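Local coordinates for protein putative methyltransferase from antibiotic biosynthesis pathway (PDB 3EGE) that probably transfers methyl groups from S-adenosylmethionine to a substrate that has not been identified, at residues Ala53-Pro64 against His75-Tyr84. Numbering follows the deposited sequence.
Sequences ANQGLFVYAVEP and HPQVEWFTGY. With EDO (1,2-ethanediol), chain B.
Ala61 and Trp80 pair on neighbouring parallel strands, 58-62 and 78-81, joined through helix 66-70 as a beta-alpha-beta unit at one edge of the Rossmann-like methyltransferase sheet. Ala61 is held at backbone and side chain alike. Ala61 N donates to Glu79 O (2.8 Å). Phe81 N donates to Ala61 O. Ala61 CB sits over one face of the Trp80 indole, 3.9 Å from the centroid of the six-membered ring, a CH-pi contact. Trp80 CG is anti to the backbone N (chi1 -155°), which brings the six-membered ring over Ala61; Trp80 CZ2 also meets Glu63 CB at 3.7 Å. The carboxylate of Glu63 leads away, toward Gly44 N of a probable Gly-rich cofactor loop and an ethanediol probably from the crystallisation liquor. On the sheet face of Tyr60 and Val62, the Phe81 ring lies alongside Tyr60. At the start of the strand pair, Gln77, its chain bent at chi2 (79°), sets CG obliquely against the Phe58 ring, 3.6 Å from Phe58 CE1; Gln77 CB meets Leu57 O at 3.7 Å, and Gln77 O accepts from Val59 N. Past the strands, Pro64 CB rests against the Tyr84 ring, 3.5 Å from Tyr84 CD1, the side chains nearly perpendicular, while Pro64 CD lies 3.3 Å from Gly83 O. One water links the two segments there: it accepts from Trp80 NE1 at the indole edge and from Thr82 OG1, and donates to Glu63 O at 2.6 Å.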
ATOM      1  N   ALA A  53      -8.294  13.424  -3.868  1.00 70.02           N
ATOM      2  CA  ALA A  53      -9.180  14.597  -3.734  1.00 70.60           C
ATOM      3  C   ALA A  53      -8.762  15.658  -4.759  1.00 71.20           C
ATOM      4  O   ALA A  53      -9.599  16.207  -5.460  1.00 72.38           O
ATOM      5  CB  ALA A  53      -9.170  15.189  -2.296  1.00 70.16           C
ATOM      6  N   ASN A  54      -7.450  15.879  -4.879  1.00 71.54           N
ATOM      7  CA  ASN A  54      -6.884  16.801  -5.873  1.00 70.12           C
ATOM      8  C   ASN A  54      -7.107  16.413  -7.324  1.00 69.80           C
ATOM      9  O   ASN A  54      -6.871  17.251  -8.191  1.00 69.29           O
ATOM     10  CB  ASN A  54      -5.391  17.059  -5.596  1.00 70.42           C
ATOM     11  CG  ASN A  54      -5.162  17.907  -4.344  1.00 69.19           C
ATOM     12  OD1 ASN A  54      -5.993  18.728  -3.982  1.00 69.59           O
ATOM     13  ND2 ASN A  54      -4.025  17.730  -3.710  1.00 64.26           N
ATOM     14  N   GLN A  55      -7.541  15.171  -7.595  1.00 69.88           N
ATOM     15  CA  GLN A  55      -7.946  14.752  -8.953  1.00 69.66           C
ATOM     16  C   GLN A  55      -9.400  15.095  -9.277  1.00 68.74           C
ATOM     17  O   GLN A  55      -9.841  14.772 -10.354  1.00 69.56           O
ATOM     18  CB  GLN A  55      -7.756  13.241  -9.154  1.00 71.00           C
ATOM     19  CG  GLN A  55      -6.309  12.743  -9.075  1.00 76.59           C
ATOM     20  CD  GLN A  55      -5.420  13.241 -10.202  1.00 78.32           C
ATOM     21  OE1 GLN A  55      -4.309  13.689  -9.953  1.00 84.94           O
ATOM     22  NE2 GLN A  55      -5.912  13.189 -11.436  1.00 80.19           N
ATOM     23  N   GLY A  56     -10.141  15.728  -8.367  1.00 67.76           N
ATOM     24  CA  GLY A  56     -11.545  16.067  -8.565  1.00 67.26           C
ATOM     25  C   GLY A  56     -12.519  15.045  -7.998  1.00 66.47           C
ATOM     26  O   GLY A  56     -13.553  14.761  -8.616  1.00 67.01           O
ATOM     27  N   LEU A  57     -12.195  14.495  -6.827  1.00 65.17           N
ATOM     28  CA  LEU A  57     -13.059  13.556  -6.111  1.00 65.13           C
ATOM     29  C   LEU A  57     -13.313  14.030  -4.686  1.00 65.02           C
ATOM     30  O   LEU A  57     -12.492  14.757  -4.123  1.00 67.02           O
ATOM     31  CB  LEU A  57     -12.403  12.182  -6.048  1.00 64.66           C
ATOM     32  CG  LEU A  57     -12.288  11.408  -7.362  1.00 66.66           C
ATOM     33  CD1 LEU A  57     -11.343  10.231  -7.204  1.00 59.01           C
ATOM     34  CD2 LEU A  57     -13.690  10.971  -7.867  1.00 63.32           C
ATOM     35  N   PHE A  58     -14.471  13.665  -4.129  1.00 63.57           N
ATOM     36  CA  PHE A  58     -14.742  13.868  -2.699  1.00 63.03           C
ATOM     37  C   PHE A  58     -14.301  12.547  -2.060  1.00 62.70           C
ATOM     38  O   PHE A  58     -14.571  11.478  -2.623  1.00 61.23           O
ATOM     39  CB  PHE A  58     -16.200  14.204  -2.425  1.00 62.93           C
ATOM     40  CG  PHE A  58     -16.618  15.525  -2.988  1.00 63.94           C
ATOM     41  CD1 PHE A  58     -16.455  16.700  -2.240  1.00 64.11           C
ATOM     42  CD2 PHE A  58     -17.165  15.609  -4.279  1.00 64.92           C
ATOM     43  CE1 PHE A  58     -16.844  17.946  -2.766  1.00 59.79           C
ATOM     44  CE2 PHE A  58     -17.553  16.850  -4.815  1.00 63.98           C
ATOM     45  CZ  PHE A  58     -17.395  18.020  -4.053  1.00 63.74           C
ATOM     46  N   VAL A  59     -13.567  12.628  -0.941  1.00 62.36           N
ATOM     47  CA  VAL A  59     -13.020  11.444  -0.267  1.00 62.61           C
ATOM     48  C   VAL A  59     -13.464  11.360   1.195  1.00 63.11           C
ATOM     49  O   VAL A  59     -13.325  12.323   1.930  1.00 61.72           O
ATOM     50  CB  VAL A  59     -11.449  11.388  -0.310  1.00 63.25           C
ATOM     51  CG1 VAL A  59     -10.935  10.052   0.261  1.00 59.40           C
ATOM     52  CG2 VAL A  59     -10.910  11.556  -1.729  1.00 60.56           C
ATOM     53  N   TYR A  60     -14.014  10.204   1.592  1.00 64.33           N
ATOM     54  CA  TYR A  60     -14.339   9.922   2.990  1.00 64.22           C
ATOM     55  C   TYR A  60     -13.207   8.993   3.489  1.00 63.14           C
ATOM     56  O   TYR A  60     -13.180   7.803   3.169  1.00 58.95           O
ATOM     57  CB  TYR A  60     -15.723   9.276   3.161  1.00 65.36           C
ATOM     58  CG  TYR A  60     -16.925  10.078   2.667  1.00 63.18           C
ATOM     59  CD1 TYR A  60     -16.918  11.482   2.613  1.00 62.12           C
ATOM     60  CD2 TYR A  60     -18.119   9.418   2.340  1.00 66.00           C
ATOM     61  CE1 TYR A  60     -18.039  12.204   2.181  1.00 63.12           C
ATOM     62  CE2 TYR A  60     -19.258  10.138   1.907  1.00 64.08           C
ATOM     63  CZ  TYR A  60     -19.201  11.525   1.834  1.00 64.86           C
ATOM     64  OH  TYR A  60     -20.296  12.220   1.411  1.00 66.54           O
ATOM     65  N   ALA A  61     -12.274   9.579   4.249  1.00 63.32           N
ATOM     66  CA  ALA A  61     -11.098   8.877   4.800  1.00 63.11           C
ATOM     67  C   ALA A  61     -11.462   8.204   6.107  1.00 62.99           C
ATOM     68  O   ALA A  61     -11.911   8.875   7.021  1.00 62.83           O
ATOM     69  CB  ALA A  61      -9.950   9.848   5.028  1.00 61.13           C
ATOM     70  N   VAL A  62     -11.264   6.885   6.185  1.00 64.16           N
ATOM     71  CA  VAL A  62     -11.501   6.105   7.416  1.00 65.53           C
ATOM     72  C   VAL A  62     -10.159   5.507   7.840  1.00 65.40           C
ATOM     73  O   VAL A  62      -9.553   4.805   7.047  1.00 63.16           O
ATOM     74  CB  VAL A  62     -12.577   4.996   7.243  1.00 66.22           C
ATOM     75  CG1 VAL A  62     -12.835   4.270   8.577  1.00 56.70           C
ATOM     76  CG2 VAL A  62     -13.886   5.616   6.667  1.00 62.84           C
ATOM     77  N   GLU A  63      -9.731   5.813   9.078  1.00 67.18           N
ATOM     78  CA  GLU A  63      -8.466   5.359   9.665  1.00 68.61           C
ATOM     79  C   GLU A  63      -8.590   5.226  11.194  1.00 69.22           C
ATOM     80  O   GLU A  63      -8.862   6.221  11.829  1.00 67.98           O
ATOM     81  CB  GLU A  63      -7.373   6.403   9.349  1.00 68.86           C
ATOM     82  CG  GLU A  63      -5.989   6.184  10.050  1.00 69.00           C
ATOM     83  CD  GLU A  63      -5.474   4.764   9.858  1.00 69.37           C
ATOM     84  OE1 GLU A  63      -5.507   4.280   8.709  1.00 68.11           O
ATOM     85  OE2 GLU A  63      -5.076   4.123  10.853  1.00 74.92           O
ATOM     86  N   PRO A  64      -8.338   4.028  11.792  1.00 71.55           N
ATOM     87  CA  PRO A  64      -8.455   3.917  13.281  1.00 74.27           C
ATOM     88  C   PRO A  64      -7.418   4.705  14.115  1.00 77.09           C
ATOM     89  O   PRO A  64      -7.737   5.119  15.243  1.00 78.90           O
ATOM     90  CB  PRO A  64      -8.258   2.409  13.532  1.00 73.42           C
ATOM     91  CG  PRO A  64      -7.393   1.970  12.418  1.00 68.83           C
ATOM     92  CD  PRO A  64      -7.945   2.724  11.220  1.00 71.16           C
ATOM     93  N   HIS A  75      -8.043  19.203   4.006  1.00 82.61           N
ATOM     94  CA  HIS A  75      -8.391  19.444   2.612  1.00 78.75           C
ATOM     95  C   HIS A  75      -9.909  19.615   2.528  1.00 77.33           C
ATOM     96  O   HIS A  75     -10.637  18.849   3.192  1.00 76.87           O
ATOM     97  CB  HIS A  75      -7.920  18.273   1.746  1.00 78.93           C
ATOM     98  CG  HIS A  75      -7.983  18.545   0.272  1.00 79.51           C
ATOM     99  ND1 HIS A  75      -9.122  18.347  -0.475  1.00 77.61           N
ATOM    100  CD2 HIS A  75      -7.048  19.006  -0.591  1.00 80.79           C
ATOM    101  CE1 HIS A  75      -8.893  18.682  -1.733  1.00 77.05           C
ATOM    102  NE2 HIS A  75      -7.638  19.076  -1.831  1.00 81.38           N
ATOM    103  N   PRO A  76     -10.395  20.604   1.734  1.00 75.31           N
ATOM    104  CA  PRO A  76     -11.844  20.843   1.640  1.00 74.73           C
ATOM    105  C   PRO A  76     -12.712  19.665   1.157  1.00 73.24           C
ATOM    106  O   PRO A  76     -13.870  19.591   1.555  1.00 72.95           O
ATOM    107  CB  PRO A  76     -11.958  22.010   0.633  1.00 74.86           C
ATOM    108  CG  PRO A  76     -10.649  22.576   0.535  1.00 75.61           C
ATOM    109  CD  PRO A  76      -9.651  21.542   0.871  1.00 74.75           C
ATOM    110  N   GLN A  77     -12.149  18.808   0.300  1.00 70.71           N
ATOM    111  CA  GLN A  77     -12.821  17.642  -0.280  1.00 69.98           C
ATOM    112  C   GLN A  77     -12.487  16.291   0.391  1.00 67.73           C
ATOM    113  O   GLN A  77     -12.830  15.237  -0.147  1.00 66.00           O
ATOM    114  CB  GLN A  77     -12.591  17.590  -1.811  1.00 71.25           C
ATOM    115  CG  GLN A  77     -13.357  18.670  -2.635  1.00 75.92           C
ATOM    116  CD  GLN A  77     -12.736  20.058  -2.635  1.00 82.65           C
ATOM    117  OE1 GLN A  77     -11.532  20.213  -2.486  1.00 94.72           O
ATOM    118  NE2 GLN A  77     -13.566  21.081  -2.836  1.00 89.08           N
ATOM    119  N   VAL A  78     -11.837  16.325   1.558  1.00 66.28           N
ATOM    120  CA  VAL A  78     -11.541  15.122   2.334  1.00 65.48           C
ATOM    121  C   VAL A  78     -12.280  15.228   3.679  1.00 64.68           C
ATOM    122  O   VAL A  78     -12.172  16.251   4.350  1.00 63.56           O
ATOM    123  CB  VAL A  78     -10.012  14.905   2.550  1.00 65.88           C
ATOM    124  CG1 VAL A  78      -9.741  13.611   3.330  1.00 58.98           C
ATOM    125  CG2 VAL A  78      -9.283  14.839   1.210  1.00 63.74           C
ATOM    126  N   GLU A  79     -13.070  14.201   4.025  1.00 64.01           N
ATOM    127  CA  GLU A  79     -13.727  14.111   5.343  1.00 63.64           C
ATOM    128  C   GLU A  79     -13.063  12.986   6.129  1.00 62.13           C
ATOM    129  O   GLU A  79     -12.995  11.873   5.652  1.00 60.75           O
ATOM    130  CB  GLU A  79     -15.243  13.887   5.243  1.00 62.52           C
ATOM    131  CG  GLU A  79     -16.022  15.006   4.489  1.00 61.02           C
ATOM    132  CD  GLU A  79     -15.900  16.405   5.084  1.00 60.56           C
ATOM    133  OE1 GLU A  79     -15.396  16.595   6.213  1.00 60.70           O
ATOM    134  OE2 GLU A  79     -16.313  17.358   4.401  1.00 64.33           O
ATOM    135  N   TRP A  80     -12.609  13.287   7.344  1.00 62.55           N
ATOM    136  CA  TRP A  80     -11.894  12.318   8.169  1.00 63.13           C
ATOM    137  C   TRP A  80     -12.777  11.647   9.236  1.00 61.90           C
ATOM    138  O   TRP A  80     -13.450  12.326  10.054  1.00 60.49           O
ATOM    139  CB  TRP A  80     -10.679  12.972   8.839  1.00 64.79           C
ATOM    140  CG  TRP A  80      -9.667  11.955   9.146  1.00 72.71           C
ATOM    141  CD1 TRP A  80      -9.617  11.116  10.246  1.00 74.55           C
ATOM    142  CD2 TRP A  80      -8.588  11.567   8.296  1.00 75.41           C
ATOM    143  NE1 TRP A  80      -8.527  10.285  10.151  1.00 75.98           N
ATOM    144  CE2 TRP A  80      -7.886  10.518   8.960  1.00 77.09           C
ATOM    145  CE3 TRP A  80      -8.121  12.026   7.052  1.00 75.23           C
ATOM    146  CZ2 TRP A  80      -6.744   9.907   8.411  1.00 72.51           C
ATOM    147  CZ3 TRP A  80      -6.980  11.405   6.491  1.00 73.97           C
ATOM    148  CH2 TRP A  80      -6.306  10.359   7.180  1.00 73.76           C
ATOM    149  N   PHE A  81     -12.749  10.316   9.213  1.00 61.14           N
ATOM    150  CA  PHE A  81     -13.453   9.453  10.161  1.00 61.72           C
ATOM    151  C   PHE A  81     -12.450   8.519  10.870  1.00 63.21           C
ATOM    152  O   PHE A  81     -11.670   7.821  10.193  1.00 63.10           O
ATOM    153  CB  PHE A  81     -14.479   8.588   9.424  1.00 60.49           C
ATOM    154  CG  PHE A  81     -15.531   9.379   8.713  1.00 57.81           C
ATOM    155  CD1 PHE A  81     -15.308   9.854   7.421  1.00 59.48           C
ATOM    156  CD2 PHE A  81     -16.740   9.675   9.341  1.00 55.41           C
ATOM    157  CE1 PHE A  81     -16.300  10.616   6.738  1.00 58.29           C
ATOM    158  CE2 PHE A  81     -17.732  10.442   8.678  1.00 60.32           C
ATOM    159  CZ  PHE A  81     -17.507  10.902   7.373  1.00 59.87           C
ATOM    160  N   THR A  82     -12.467   8.534  12.204  1.00 63.14           N
ATOM    161  CA  THR A  82     -11.660   7.616  13.009  1.00 65.55           C
ATOM    162  C   THR A  82     -12.523   6.390  13.323  1.00 66.07           C
ATOM    163  O   THR A  82     -13.559   6.494  13.949  1.00 66.55           O
ATOM    164  CB  THR A  82     -11.073   8.250  14.316  1.00 65.73           C
ATOM    165  OG1 THR A  82     -10.266   9.386  13.968  1.00 63.99           O
ATOM    166  CG2 THR A  82     -10.190   7.223  15.057  1.00 63.43           C
ATOM    167  N   GLY A  83     -12.072   5.230  12.873  1.00 67.93           N
ATOM    168  CA  GLY A  83     -12.810   3.989  13.079  1.00 68.16           C
ATOM    169  C   GLY A  83     -12.112   2.851  12.377  1.00 68.14           C
ATOM    170  O   GLY A  83     -11.154   3.078  11.642  1.00 67.75           O
ATOM    171  N   TYR A  84     -12.606   1.639  12.615  1.00 68.47           N
ATOM    172  CA  TYR A  84     -12.051   0.426  12.046  1.00 68.70           C
ATOM    173  C   TYR A  84     -12.797   0.018  10.782  1.00 67.72           C
ATOM    174  O   TYR A  84     -13.988   0.284  10.626  1.00 69.36           O
ATOM    175  CB  TYR A  84     -12.108  -0.710  13.058  1.00 71.10           C
ATOM    176  CG  TYR A  84     -11.326  -0.480  14.333  1.00 70.34           C
ATOM    177  CD1 TYR A  84      -9.930  -0.536  14.334  1.00 72.57           C
ATOM    178  CD2 TYR A  84     -11.985  -0.266  15.553  1.00 78.90           C
ATOM    179  CE1 TYR A  84      -9.189  -0.349  15.508  1.00 76.37           C
ATOM    180  CE2 TYR A  84     -11.261  -0.076  16.762  1.00 78.73           C
ATOM    181  CZ  TYR A  84      -9.862  -0.124  16.722  1.00 80.85           C
ATOM    182  OH  TYR A  84      -9.151   0.057  17.886  1.00 82.27           O
TER
HETATM  183  C1  EDO B 261      -4.087   1.086   8.355  1.00 85.19           C
HETATM  184  O1  EDO B 261      -5.454   1.464   8.500  1.00 77.85           O
HETATM  185  C2  EDO B 261      -3.479   1.873   7.202  1.00 87.10           C
HETATM  186  O2  EDO B 261      -2.169   2.307   7.574  1.00 93.09           O
HETATM  187  O   HOH W   1      -8.077   8.549  12.778  1.00 66.58           O